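Beta-L-arabinobiosidase (Bacteroides thetaiotaomicron, PDB 5MQR) probably hydrolyses glycosidic bonds in plant pectin as a multidomain bacterial arabinofuranosidase, with a possible sialidase-type activity besides. Local coordinates at residues V153-S158 / L163-N168; P239-Q244 / G374-N379; T612-S617 / M654-P659; S618-Y623 / R1084-G1089. All blocks are in the same frame, centred on the assembly; numbering follows the deposited sequence.

In the fold
Interactions 1 and 2 lie side by side in the propeller, with centres about 9 Å apart; both are buried, and N379 ties the loop of interaction 2 to the edge strand 148-157 of interaction 1. Interactions 3 and 4, with centres about 11 Å apart, use consecutive pieces of one linker after strand 600-610 and are partly buried. Their chemistry follows their places. Interaction 1 is a backbone ladder inside one sheet, interaction 2 a network of buried amides and a phenol between distant parts of the propeller, interaction 3 a salt bridge and water bridges nearer the surface, and interaction 4 an apolar aromatic pair. D615 of interaction 3 bonds to the backbone of Y623 in interaction 4.

Interaction 1 (V153-S158 / L163-N168); sequences VGFYVS and LITMGN
F155 to V157 and L163 to T165 pair as the two arms of an antiparallel β hairpin, in which strand 148-157 forms one edge of a four-stranded blade. Y156 and I164 make the hydrogen-bonded pair: Y156 N donates to I164 O at 2.8 Å, and I164 N returns a nearly straight bond to Y156 O at the same 2.8 Å. Beyond it, G154 O accepts twice. M166 N reaches it at 2.9 Å from above the carbonyl plane, while T165 OG1 sits 2.8 Å from G154 O, nearly in line with the C=O bond. This hydroxyl is turned anti to the T165 backbone nitrogen (chi1 -172°), beside the carbonyl carbon, and from there it also lies 3.5 Å from F155 CE1. F155 and T165 run side by side on one face of the sheet, where L163 CD1 touches V157 CG2 at 3.9 Å. On the other face the selenomethionine M166 folds back across the hairpin, bent at its third torsion, and sets CE 3.7 Å from Y156 CB and SE 4.1 Å from V153 CG1. The Y156 ring leads away from this pairing, its hydroxyl bonded to E234 of helix 226-236. Strand 163-170 pairs on its second edge with strand 186-192, continuing the up-and-down order of strands typical of a β-propeller blade.

Interaction 2 (P239-Q244 / G374-N379); sequences PLYMMQ and GIQEGN
Y241 OH is gripped by several groups: N379 ND2 donates to it at 2.9 Å, a water lies 2.6 Å from it in the plane of the ring, and F155 O makes a weak further bond. The site is a buried junction within the β-propeller, where short helix 239-242 meets the type II turn Q376-N379 from the BNR-repeat part of the chain. The N379 bond is bent, with an N-H...O angle of 132°, and the phenol oxygen lies out of the amide plane. The water is also within bonding distance of E377 O and so probably links the phenol to the turn backbone. Q376 arrives from the opposite direction and brings OE1 over one face of the Y241 ring, 3.6 Å from Y241 CZ, its amide inclined 36° to the ring. A bound calcium ion lies about 3 Å from the Q376 side chain, nearest atoms. Q244 OE1 is taken by R373, and its NE2 serves two carbonyl groups: L240 O at 3.0 Å, within its own segment, and Q376 OE1 across the contact. That last bond measures 2.9 Å from Q244 NE2 to Q376 OE1, in the Q244 amide plane but well above the Q376 carbonyl plane.

Interaction 3 (T612-S617 / M654-P659); sequences TDKDAS and MEENIP
K614 and E656 lie side by side and point the same way, the extended lysine running along the glutamate until K614 NZ meets E656 OE2 in a salt bridge of 3.2 Å. The carboxylate uses its anti lone pair for this bond, and on the way K614 CD lies 4.1 Å from E656 CG. The ammonium has a second carboxylate partner in E652. With an alanine at E656, K614 NZ would probably lose one of its carboxylate partners, its stem freer to turn. E655 leaves the helix differently: its CG is anti to the backbone nitrogen (chi1 -173°), which carries the extended chain to K614 CB, 4.0 Å from E655 CG. E655 and D615 cross obliquely, with their carboxylate planes perpendicular. These like charges stay 4.2 Å apart between D615 OD1 and E655 OE2, and a water donating to both oxygens probably eases their repulsion. A second water joins K614 O to E655 O. D615 OD2 accepts a hydrogen bond from the backbone nitrogen of Y623. The contact fastens the type I turn D613-A616, which follows strand 600-610, to the C-terminal end of helix 647-657, whose M654 packs on helix 666-680, with P659 beyond it against strand 1053-1061.

Interaction 4 (S618-Y623 / R1084-G1089); sequences SAFLKY and RIFVNG
F620 and F1086 both turn CG anti to their own carbonyl carbon (chi1 -65° and -64°), which swings one ring out of the linker and the other off strand 1082-1087 until they meet. The pair is edge-to-face: the edge of F620 is directed at the face of F1086, with centroids 4.9 Å apart and planes inclined at 59°. F620 CE1 stands over the centre of the F1086 ring, 3.7 Å above its plane, while F620 CZ lies 3.6 Å from F1086 CZ at the rim. C1079 touches both rings. Next to them A619 CB rests 3.9 Å from G1089 CA, in the tight turn leading into strand 1090-1095. N1088 and G1089 both have positive phi there, a conformation that favours glycine at the second position. Replacing F1086 by an alanine would probably open a gap beneath the edge of F620 and leave that ring less firmly held on this side. The linker is held in shape by polar bonds: D1057 takes the backbone nitrogens of A619, F620 and L621, and K622 NZ bonds to S618 O at 2.9 Å. No hydrogen bond joins the two segments, so the linker meets the sheet that contains strand 1082-1087 here through apolar contact and the directional attraction of C-H edge to aromatic face.

Interaction 1 (V153-S158 / L163-N168)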
loop_
_atom_site.group_PDB
_atom_site.type_symbol
_atom_site.label_atom_id
_atom_site.label_comp_id
_atom_site.label_asym_id
_atom_site.label_seq_id
_atom_site.Cartn_x
_atom_site.Cartn_y
_atom_site.Cartn_z
ATOM N N VAL A 153 15.254 -26.254 18.540
ATOM C CA VAL A 153 13.853 -26.552 18.270
ATOM C C VAL A 153 13.213 -26.922 19.597
ATOM O O VAL A 153 13.794 -27.679 20.371
ATOM C CB VAL A 153 13.643 -27.712 17.236
ATOM C CG1 VAL A 153 14.377 -28.995 17.614
ATOM C CG2 VAL A 153 12.152 -28.009 17.039
ATOM N N GLY A 154 12.018 -26.376 19.828
ATOM C CA GLY A 154 11.326 -26.443 21.098
ATOM C C GLY A 154 9.949 -27.082 21.150
ATOM O O GLY A 154 9.529 -27.471 22.236
ATOM N N PHE A 155 9.276 -27.229 20.007
ATOM C CA PHE A 155 7.859 -27.513 19.967
ATOM C C PHE A 155 7.478 -28.341 18.753
ATOM O O PHE A 155 7.996 -28.097 17.668
ATOM C CB PHE A 155 7.048 -26.217 19.886
ATOM C CG PHE A 155 7.055 -25.385 21.136
ATOM C CD1 PHE A 155 6.484 -25.850 22.295
ATOM C CD2 PHE A 155 7.563 -24.105 21.121
ATOM C CE1 PHE A 155 6.454 -25.062 23.438
ATOM C CE2 PHE A 155 7.542 -23.319 22.257
ATOM C CZ PHE A 155 6.988 -23.801 23.422
ATOM N N TYR A 156 6.533 -29.267 18.930
ATOM C CA TYR A 156 5.875 -29.989 17.821
ATOM C C TYR A 156 4.386 -30.163 18.129
ATOM O O TYR A 156 4.025 -30.661 19.200
ATOM C CB TYR A 156 6.506 -31.380 17.630
ATOM C CG TYR A 156 5.791 -32.248 16.616
ATOM C CD1 TYR A 156 5.761 -31.875 15.281
ATOM C CD2 TYR A 156 5.171 -33.438 16.982
ATOM C CE1 TYR A 156 5.118 -32.631 14.332
ATOM C CE2 TYR A 156 4.527 -34.216 16.039
ATOM C CZ TYR A 156 4.494 -33.808 14.710
ATOM O OH TYR A 156 3.874 -34.548 13.711
ATOM N N VAL A 157 3.525 -29.806 17.188
ATOM C CA VAL A 157 2.100 -30.121 17.284
ATOM C C VAL A 157 1.843 -31.366 16.438
ATOM O O VAL A 157 2.050 -31.360 15.219
ATOM C CB VAL A 157 1.203 -28.957 16.785
ATOM C CG1 VAL A 157 -0.283 -29.364 16.824
ATOM C CG2 VAL A 157 1.448 -27.718 17.620
ATOM N N SER A 158 1.371 -32.423 17.089
ATOM C CA SER A 158 1.186 -33.711 16.436
ATOM C C SER A 158 -0.043 -33.739 15.527
ATOM O O SER A 158 -0.854 -32.797 15.490
ATOM C CB SER A 158 1.099 -34.815 17.476
ATOM O OG SER A 158 -0.192 -34.868 18.045
ATOM N N LEU A 163 0.404 -31.150 21.901
ATOM C CA LEU A 163 1.533 -30.237 21.898
ATOM C C LEU A 163 2.663 -30.909 22.623
ATOM O O LEU A 163 2.521 -31.220 23.783
ATOM C CB LEU A 163 1.193 -28.899 22.564
ATOM C CG LEU A 163 2.333 -27.855 22.603
ATOM C CD1 LEU A 163 2.891 -27.522 21.226
ATOM C CD2 LEU A 163 1.847 -26.573 23.256
ATOM N N ILE A 164 3.780 -31.133 21.932
ATOM C CA ILE A 164 4.993 -31.665 22.553
ATOM C C ILE A 164 6.023 -30.539 22.624
ATOM O O ILE A 164 6.203 -29.787 21.651
ATOM C CB ILE A 164 5.575 -32.868 21.774
ATOM C CG1 ILE A 164 4.489 -33.905 21.430
ATOM C CG2 ILE A 164 6.704 -33.541 22.554
ATOM C CD1 ILE A 164 3.734 -34.484 22.595
ATOM N N THR A 165 6.674 -30.399 23.774
ATOM C CA THR A 165 7.812 -29.487 23.894
ATOM C C THR A 165 9.059 -30.329 24.145
ATOM O O THR A 165 8.968 -31.428 24.693
ATOM C CB THR A 165 7.589 -28.384 24.953
ATOM O OG1 THR A 165 8.647 -27.415 24.890
ATOM C CG2 THR A 165 7.492 -28.968 26.355
HETATM N N MSE A 166 10.215 -29.838 23.691
HETATM C CA MSE A 166 11.449 -30.639 23.730
HETATM C C MSE A 166 12.648 -29.784 24.022
HETATM O O MSE A 166 12.672 -28.582 23.744
HETATM C CB MSE A 166 11.688 -31.436 22.439
HETATM C CG MSE A 166 11.695 -30.554 21.185
HETATM SE SE MSE A 166 11.769 -31.604 19.501
HETATM C CE MSE A 166 10.012 -31.105 18.787
ATOM N N GLY A 167 13.648 -30.417 24.618
ATOM C CA GLY A 167 14.918 -29.790 24.845
ATOM C C GLY A 167 16.007 -30.818 24.955
ATOM O O GLY A 167 15.740 -32.023 24.930
ATOM N N ASN A 168 17.238 -30.346 25.077
ATOM C CA ASN A 168 18.394 -31.227 25.033
ATOM C C ASN A 168 19.411 -30.873 26.116
ATOM O O ASN A 168 19.607 -29.703 26.428
ATOM C CB ASN A 168 18.999 -31.115 23.645
ATOM C CG ASN A 168 20.301 -31.861 23.514
ATOM O OD1 ASN A 168 20.307 -33.038 23.177
ATOM N ND2 ASN A 168 21.415 -31.173 23.762
#

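Interaction 2 (P239-Q244 / G374-N379)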
loop_
_atom_site.group_PDB
_atom_site.type_symbol
_atom_site.label_atom_id
_atom_site.label_comp_id
_atom_site.label_asym_id
_atom_site.label_seq_id
_atom_site.Cartn_x
_atom_site.Cartn_y
_atom_site.Cartn_z
ATOM N N PRO A 239 11.876 -35.397 8.770
ATOM C CA PRO A 239 13.233 -34.907 8.489
ATOM C C PRO A 239 13.447 -33.436 8.773
ATOM O O PRO A 239 14.553 -33.073 9.138
ATOM C CB PRO A 239 13.410 -35.186 6.993
ATOM C CG PRO A 239 12.015 -35.200 6.451
ATOM C CD PRO A 239 11.189 -35.834 7.537
ATOM N N LEU A 240 12.406 -32.616 8.656
ATOM C CA LEU A 240 12.502 -31.205 9.017
ATOM C C LEU A 240 12.864 -30.983 10.500
ATOM O O LEU A 240 13.502 -29.989 10.843
ATOM C CB LEU A 240 11.218 -30.447 8.683
ATOM C CG LEU A 240 10.788 -30.468 7.218
ATOM C CD1 LEU A 240 9.573 -29.582 7.073
ATOM C CD2 LEU A 240 11.909 -30.012 6.292
ATOM N N TYR A 241 12.438 -31.900 11.360
ATOM C CA TYR A 241 12.805 -31.872 12.769
ATOM C C TYR A 241 14.203 -32.456 13.000
ATOM O O TYR A 241 14.947 -31.936 13.830
ATOM C CB TYR A 241 11.713 -32.546 13.637
ATOM C CG TYR A 241 10.554 -31.597 13.848
ATOM C CD1 TYR A 241 9.644 -31.319 12.820
ATOM C CD2 TYR A 241 10.421 -30.901 15.041
ATOM C CE1 TYR A 241 8.602 -30.414 13.009
ATOM C CE2 TYR A 241 9.395 -30.001 15.243
ATOM C CZ TYR A 241 8.486 -29.755 14.230
ATOM O OH TYR A 241 7.486 -28.828 14.460
HETATM N N MSE A 242 14.596 -33.486 12.248
HETATM C CA MSE A 242 15.963 -34.046 12.384
HETATM C C MSE A 242 17.021 -33.036 11.948
HETATM O O MSE A 242 18.089 -32.948 12.572
HETATM C CB MSE A 242 16.118 -35.366 11.652
HETATM C CG MSE A 242 15.144 -36.439 12.120
HETATM SE SE MSE A 242 15.369 -36.809 14.023
HETATM C CE MSE A 242 13.966 -35.633 14.743
HETATM N N MSE A 243 16.709 -32.209 10.949
HETATM C CA MSE A 243 17.589 -31.114 10.532
HETATM C C MSE A 243 17.884 -30.121 11.626
HETATM O O MSE A 243 18.893 -29.412 11.565
HETATM C CB MSE A 243 16.992 -30.318 9.378
HETATM C CG MSE A 243 16.908 -31.117 8.079
HETATM SE SE MSE A 243 18.676 -31.661 7.401
HETATM C CE MSE A 243 19.111 -29.885 6.659
ATOM N N GLN A 244 17.008 -30.048 12.628
ATOM C CA GLN A 244 17.164 -29.116 13.744
ATOM C C GLN A 244 17.744 -29.768 14.975
ATOM O O GLN A 244 17.748 -29.165 16.032
ATOM C CB GLN A 244 15.819 -28.468 14.077
ATOM C CG GLN A 244 15.199 -27.733 12.901
ATOM C CD GLN A 244 13.835 -27.156 13.223
ATOM O OE1 GLN A 244 13.717 -26.211 14.011
ATOM N NE2 GLN A 244 12.788 -27.738 12.628
ATOM N N GLY A 374 10.464 -17.913 15.157
ATOM C CA GLY A 374 9.019 -17.776 15.066
ATOM C C GLY A 374 8.424 -19.171 15.146
ATOM O O GLY A 374 9.073 -20.111 15.609
ATOM N N ILE A 375 7.207 -19.303 14.643
ATOM C CA ILE A 375 6.466 -20.530 14.722
ATOM C C ILE A 375 6.696 -21.357 13.456
ATOM O O ILE A 375 6.469 -20.875 12.343
ATOM C CB ILE A 375 4.959 -20.219 14.885
ATOM C CG1 ILE A 375 4.747 -19.376 16.163
ATOM C CG2 ILE A 375 4.104 -21.505 14.858
ATOM C CD1 ILE A 375 3.423 -18.652 16.219
ATOM N N GLN A 376 7.158 -22.596 13.641
ATOM C CA GLN A 376 7.297 -23.525 12.549
ATOM C C GLN A 376 5.973 -23.807 11.849
ATOM O O GLN A 376 4.900 -23.736 12.464
ATOM C CB GLN A 376 7.818 -24.864 13.049
ATOM C CG GLN A 376 9.283 -24.843 13.369
ATOM C CD GLN A 376 9.795 -26.228 13.592
ATOM O OE1 GLN A 376 10.034 -26.957 12.653
ATOM N NE2 GLN A 376 9.956 -26.598 14.828
ATOM N N GLU A 377 6.056 -24.143 10.573
ATOM C CA GLU A 377 4.873 -24.551 9.826
ATOM C C GLU A 377 4.285 -25.789 10.473
ATOM O O GLU A 377 5.011 -26.768 10.720
ATOM C CB GLU A 377 5.228 -24.872 8.363
ATOM C CG GLU A 377 5.678 -23.652 7.596
ATOM C CD GLU A 377 5.939 -23.891 6.127
ATOM O OE1 GLU A 377 6.034 -25.075 5.687
ATOM O OE2 GLU A 377 6.063 -22.862 5.430
ATOM N N GLY A 378 2.982 -25.745 10.724
ATOM C CA GLY A 378 2.273 -26.833 11.390
ATOM C C GLY A 378 2.143 -26.671 12.901
ATOM O O GLY A 378 1.367 -27.409 13.521
ATOM N N ASN A 379 2.866 -25.708 13.492
ATOM C CA ASN A 379 2.800 -25.468 14.926
ATOM C C ASN A 379 1.945 -24.262 15.303
ATOM O O ASN A 379 2.174 -23.661 16.342
ATOM C CB ASN A 379 4.221 -25.328 15.498
ATOM C CG ASN A 379 4.955 -26.658 15.583
ATOM O OD1 ASN A 379 4.385 -27.719 15.372
ATOM N ND2 ASN A 379 6.244 -26.590 15.887
HETATM O O HOH W 1 5.617 -28.841 12.604
#

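Interaction 3 (T612-S617 / M654-P659)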
loop_
_atom_site.group_PDB
_atom_site.type_symbol
_atom_site.label_atom_id
_atom_site.label_comp_id
_atom_site.label_asym_id
_atom_site.label_seq_id
_atom_site.Cartn_x
_atom_site.Cartn_y
_atom_site.Cartn_z
ATOM N N THR A 612 -0.154 20.364 4.235
ATOM C CA THR A 612 -0.579 21.224 3.122
ATOM C C THR A 612 0.234 20.972 1.835
ATOM O O THR A 612 0.124 21.759 0.900
ATOM C CB THR A 612 -0.510 22.723 3.503
ATOM O OG1 THR A 612 0.787 23.019 4.023
ATOM C CG2 THR A 612 -1.593 23.073 4.550
ATOM N N ASP A 613 1.030 19.893 1.779
ATOM C CA ASP A 613 1.759 19.545 0.575
ATOM C C ASP A 613 0.728 19.413 -0.550
ATOM O O ASP A 613 -0.377 18.879 -0.341
ATOM C CB ASP A 613 2.528 18.209 0.692
ATOM C CG ASP A 613 3.736 18.266 1.650
ATOM O OD1 ASP A 613 4.078 19.341 2.170
ATOM O OD2 ASP A 613 4.344 17.198 1.903
ATOM N N LYS A 614 1.095 19.878 -1.735
ATOM C CA LYS A 614 0.194 19.859 -2.881
ATOM C C LYS A 614 -0.362 18.471 -3.214
ATOM O O LYS A 614 -1.523 18.350 -3.567
ATOM C CB LYS A 614 0.865 20.535 -4.076
ATOM C CG LYS A 614 0.884 22.037 -3.874
ATOM C CD LYS A 614 1.867 22.779 -4.763
ATOM C CE LYS A 614 1.837 24.274 -4.402
ATOM N NZ LYS A 614 2.530 25.092 -5.442
ATOM N N ASP A 615 0.440 17.433 -3.026
ATOM C CA ASP A 615 -0.005 16.064 -3.238
ATOM C C ASP A 615 -0.260 15.273 -1.957
ATOM O O ASP A 615 -0.289 14.030 -1.987
ATOM C CB ASP A 615 0.965 15.318 -4.175
ATOM C CG ASP A 615 2.332 15.076 -3.578
ATOM O OD1 ASP A 615 2.670 15.626 -2.514
ATOM O OD2 ASP A 615 3.102 14.330 -4.238
ATOM N N ALA A 616 -0.487 15.974 -0.841
ATOM C CA ALA A 616 -0.865 15.307 0.440
ATOM C C ALA A 616 -2.188 14.522 0.372
ATOM O O ALA A 616 -2.478 13.692 1.224
ATOM C CB ALA A 616 -0.986 16.348 1.554
ATOM N N SER A 617 -3.025 14.863 -0.595
ATOM C CA SER A 617 -4.292 14.183 -0.820
ATOM C C SER A 617 -4.113 12.792 -1.511
ATOM O O SER A 617 -5.067 11.984 -1.555
ATOM C CB SER A 617 -5.190 15.127 -1.649
ATOM O OG SER A 617 -4.419 15.794 -2.684
HETATM N N MSE A 654 0.216 20.790 -12.741
HETATM C CA MSE A 654 -0.174 19.364 -12.743
HETATM C C MSE A 654 -0.211 18.830 -11.331
HETATM O O MSE A 654 -1.174 18.176 -10.933
HETATM C CB MSE A 654 0.757 18.511 -13.622
HETATM C CG MSE A 654 0.442 18.709 -15.104
HETATM SE SE MSE A 654 1.959 18.189 -16.246
HETATM C CE MSE A 654 1.683 16.251 -16.093
ATOM N N GLU A 655 0.830 19.119 -10.555
ATOM C CA GLU A 655 0.900 18.665 -9.177
ATOM C C GLU A 655 -0.330 19.103 -8.345
ATOM O O GLU A 655 -0.828 18.333 -7.540
ATOM C CB GLU A 655 2.203 19.142 -8.521
ATOM C CG GLU A 655 2.415 18.554 -7.140
ATOM C CD GLU A 655 3.702 18.998 -6.432
ATOM O OE1 GLU A 655 4.378 19.981 -6.825
ATOM O OE2 GLU A 655 4.012 18.344 -5.429
ATOM N N GLU A 656 -0.819 20.318 -8.570
ATOM C CA GLU A 656 -2.041 20.845 -7.913
ATOM C C GLU A 656 -3.333 20.212 -8.416
ATOM O O GLU A 656 -4.278 20.114 -7.660
ATOM C CB GLU A 656 -2.189 22.371 -8.130
ATOM C CG GLU A 656 -1.356 23.233 -7.206
ATOM C CD GLU A 656 -1.105 24.672 -7.706
ATOM O OE1 GLU A 656 -1.863 25.185 -8.577
ATOM O OE2 GLU A 656 -0.116 25.297 -7.222
ATOM N N ASN A 657 -3.384 19.822 -9.687
ATOM C CA ASN A 657 -4.647 19.491 -10.334
ATOM C C ASN A 657 -4.885 18.068 -10.752
ATOM O O ASN A 657 -6.031 17.674 -10.810
ATOM C CB ASN A 657 -4.847 20.412 -11.520
ATOM C CG ASN A 657 -5.225 21.787 -11.079
ATOM O OD1 ASN A 657 -6.377 22.019 -10.721
ATOM N ND2 ASN A 657 -4.245 22.693 -11.017
ATOM N N ILE A 658 -3.851 17.286 -11.048
ATOM C CA ILE A 658 -4.122 15.999 -11.664
ATOM C C ILE A 658 -4.217 14.820 -10.713
ATOM O O ILE A 658 -3.421 14.709 -9.779
ATOM C CB ILE A 658 -3.198 15.699 -12.850
ATOM C CG1 ILE A 658 -1.738 15.499 -12.471
ATOM C CG2 ILE A 658 -3.324 16.802 -13.891
ATOM C CD1 ILE A 658 -1.002 14.702 -13.526
ATOM N N PRO A 659 -5.203 13.924 -10.947
ATOM C CA PRO A 659 -5.066 12.618 -10.334
ATOM C C PRO A 659 -3.782 11.970 -10.830
ATOM O O PRO A 659 -3.302 12.281 -11.941
ATOM C CB PRO A 659 -6.320 11.854 -10.811
ATOM C CG PRO A 659 -7.301 12.926 -11.160
ATOM C CD PRO A 659 -6.457 14.031 -11.714
HETATM O O HOH W 2 -2.863 17.491 -5.797
HETATM O O HOH W 3 4.082 17.988 -2.869
#

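Interaction 4 (S618-Y623 / R1084-G1089)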
loop_
_atom_site.group_PDB
_atom_site.type_symbol
_atom_site.label_atom_id
_atom_site.label_comp_id
_atom_site.label_asym_id
_atom_site.label_seq_id
_atom_site.Cartn_x
_atom_site.Cartn_y
_atom_site.Cartn_z
ATOM N N SER A 618 -2.915 12.530 -2.052
ATOM C CA SER A 618 -2.553 11.258 -2.674
ATOM C C SER A 618 -2.037 10.281 -1.624
ATOM O O SER A 618 -1.114 10.581 -0.920
ATOM C CB SER A 618 -1.470 11.474 -3.727
ATOM O OG SER A 618 -1.339 10.342 -4.590
ATOM N N ALA A 619 -2.628 9.098 -1.541
ATOM C CA ALA A 619 -2.339 8.161 -0.453
ATOM C C ALA A 619 -1.093 7.281 -0.671
ATOM O O ALA A 619 -0.425 6.947 0.292
ATOM C CB ALA A 619 -3.572 7.284 -0.201
ATOM N N PHE A 620 -0.838 6.866 -1.910
ATOM C CA PHE A 620 0.280 5.989 -2.263
ATOM C C PHE A 620 1.227 6.669 -3.253
ATOM O O PHE A 620 2.445 6.703 -3.020
ATOM C CB PHE A 620 -0.233 4.657 -2.814
ATOM C CG PHE A 620 -0.976 3.846 -1.804
ATOM C CD1 PHE A 620 -2.294 4.179 -1.450
ATOM C CD2 PHE A 620 -0.361 2.778 -1.159
ATOM C CE1 PHE A 620 -2.987 3.459 -0.493
ATOM C CE2 PHE A 620 -1.049 2.056 -0.196
ATOM C CZ PHE A 620 -2.360 2.408 0.139
ATOM N N LEU A 621 0.703 7.252 -4.329
ATOM C CA LEU A 621 1.563 7.888 -5.330
ATOM C C LEU A 621 1.926 9.314 -4.945
ATOM O O LEU A 621 1.140 10.011 -4.290
ATOM C CB LEU A 621 0.866 7.890 -6.705
ATOM C CG LEU A 621 0.400 6.514 -7.212
ATOM C CD1 LEU A 621 -0.248 6.640 -8.584
ATOM C CD2 LEU A 621 1.536 5.493 -7.244
ATOM N N LYS A 622 3.118 9.738 -5.367
ATOM C CA LYS A 622 3.598 11.084 -5.133
ATOM C C LYS A 622 4.032 11.732 -6.438
ATOM O O LYS A 622 4.655 11.096 -7.296
ATOM C CB LYS A 622 4.763 11.064 -4.134
ATOM C CG LYS A 622 4.392 10.536 -2.726
ATOM C CD LYS A 622 3.440 11.477 -1.987
ATOM C CE LYS A 622 2.395 10.751 -1.115
ATOM N NZ LYS A 622 1.534 11.755 -0.367
ATOM N N TYR A 623 3.693 13.011 -6.582
ATOM C CA TYR A 623 3.943 13.719 -7.813
ATOM C C TYR A 623 5.429 13.740 -8.149
ATOM O O TYR A 623 5.778 13.611 -9.317
ATOM C CB TYR A 623 3.356 15.143 -7.804
ATOM C CG TYR A 623 3.621 15.813 -9.130
ATOM C CD1 TYR A 623 2.906 15.432 -10.253
ATOM C CD2 TYR A 623 4.671 16.740 -9.289
ATOM C CE1 TYR A 623 3.197 15.965 -11.501
ATOM C CE2 TYR A 623 4.945 17.302 -10.544
ATOM C CZ TYR A 623 4.193 16.898 -11.642
ATOM O OH TYR A 623 4.433 17.368 -12.911
ATOM N N ARG A 1084 -8.219 -2.713 -4.569
ATOM C CA ARG A 1084 -8.625 -1.972 -3.375
ATOM C C ARG A 1084 -8.978 -0.546 -3.692
ATOM O O ARG A 1084 -8.387 0.066 -4.569
ATOM C CB ARG A 1084 -7.508 -1.971 -2.340
ATOM C CG ARG A 1084 -7.422 -3.276 -1.606
ATOM C CD ARG A 1084 -6.210 -3.371 -0.677
ATOM N NE ARG A 1084 -5.878 -4.786 -0.520
ATOM C CZ ARG A 1084 -6.300 -5.568 0.459
ATOM N NH1 ARG A 1084 -7.011 -5.073 1.453
ATOM N NH2 ARG A 1084 -5.972 -6.849 0.459
ATOM N N ILE A 1085 -9.941 -0.038 -2.947
ATOM C CA ILE A 1085 -10.378 1.345 -3.023
ATOM C C ILE A 1085 -10.077 1.988 -1.680
ATOM O O ILE A 1085 -10.412 1.411 -0.643
ATOM C CB ILE A 1085 -11.886 1.446 -3.242
ATOM C CG1 ILE A 1085 -12.241 0.823 -4.591
ATOM C CG2 ILE A 1085 -12.357 2.910 -3.167
ATOM C CD1 ILE A 1085 -13.727 0.610 -4.787
ATOM N N PHE A 1086 -9.473 3.177 -1.710
ATOM C CA PHE A 1086 -9.260 3.953 -0.504
ATOM C C PHE A 1086 -10.010 5.275 -0.615
ATOM O O PHE A 1086 -10.088 5.869 -1.682
ATOM C CB PHE A 1086 -7.767 4.196 -0.234
ATOM C CG PHE A 1086 -6.971 2.936 0.030
ATOM C CD1 PHE A 1086 -6.613 2.085 -1.012
ATOM C CD2 PHE A 1086 -6.539 2.614 1.328
ATOM C CE1 PHE A 1086 -5.877 0.920 -0.778
ATOM C CE2 PHE A 1086 -5.810 1.444 1.576
ATOM C CZ PHE A 1086 -5.467 0.599 0.514
ATOM N N VAL A 1087 -10.552 5.708 0.520
ATOM C CA VAL A 1087 -11.148 7.024 0.702
ATOM C C VAL A 1087 -10.313 7.755 1.761
ATOM O O VAL A 1087 -10.219 7.283 2.896
ATOM C CB VAL A 1087 -12.604 6.889 1.178
ATOM C CG1 VAL A 1087 -13.241 8.255 1.448
ATOM C CG2 VAL A 1087 -13.390 6.087 0.158
ATOM N N ASN A 1088 -9.720 8.888 1.394
ATOM C CA ASN A 1088 -8.806 9.643 2.264
ATOM C C ASN A 1088 -7.810 8.736 2.966
ATOM O O ASN A 1088 -7.576 8.845 4.168
ATOM C CB ASN A 1088 -9.599 10.483 3.258
ATOM C CG ASN A 1088 -10.542 11.454 2.559
ATOM O OD1 ASN A 1088 -10.391 11.756 1.376
ATOM N ND2 ASN A 1088 -11.530 11.927 3.280
ATOM N N GLY A 1089 -7.240 7.828 2.181
ATOM C CA GLY A 1089 -6.242 6.886 2.653
ATOM C C GLY A 1089 -6.694 5.759 3.547
ATOM O O GLY A 1089 -5.851 5.041 4.066
#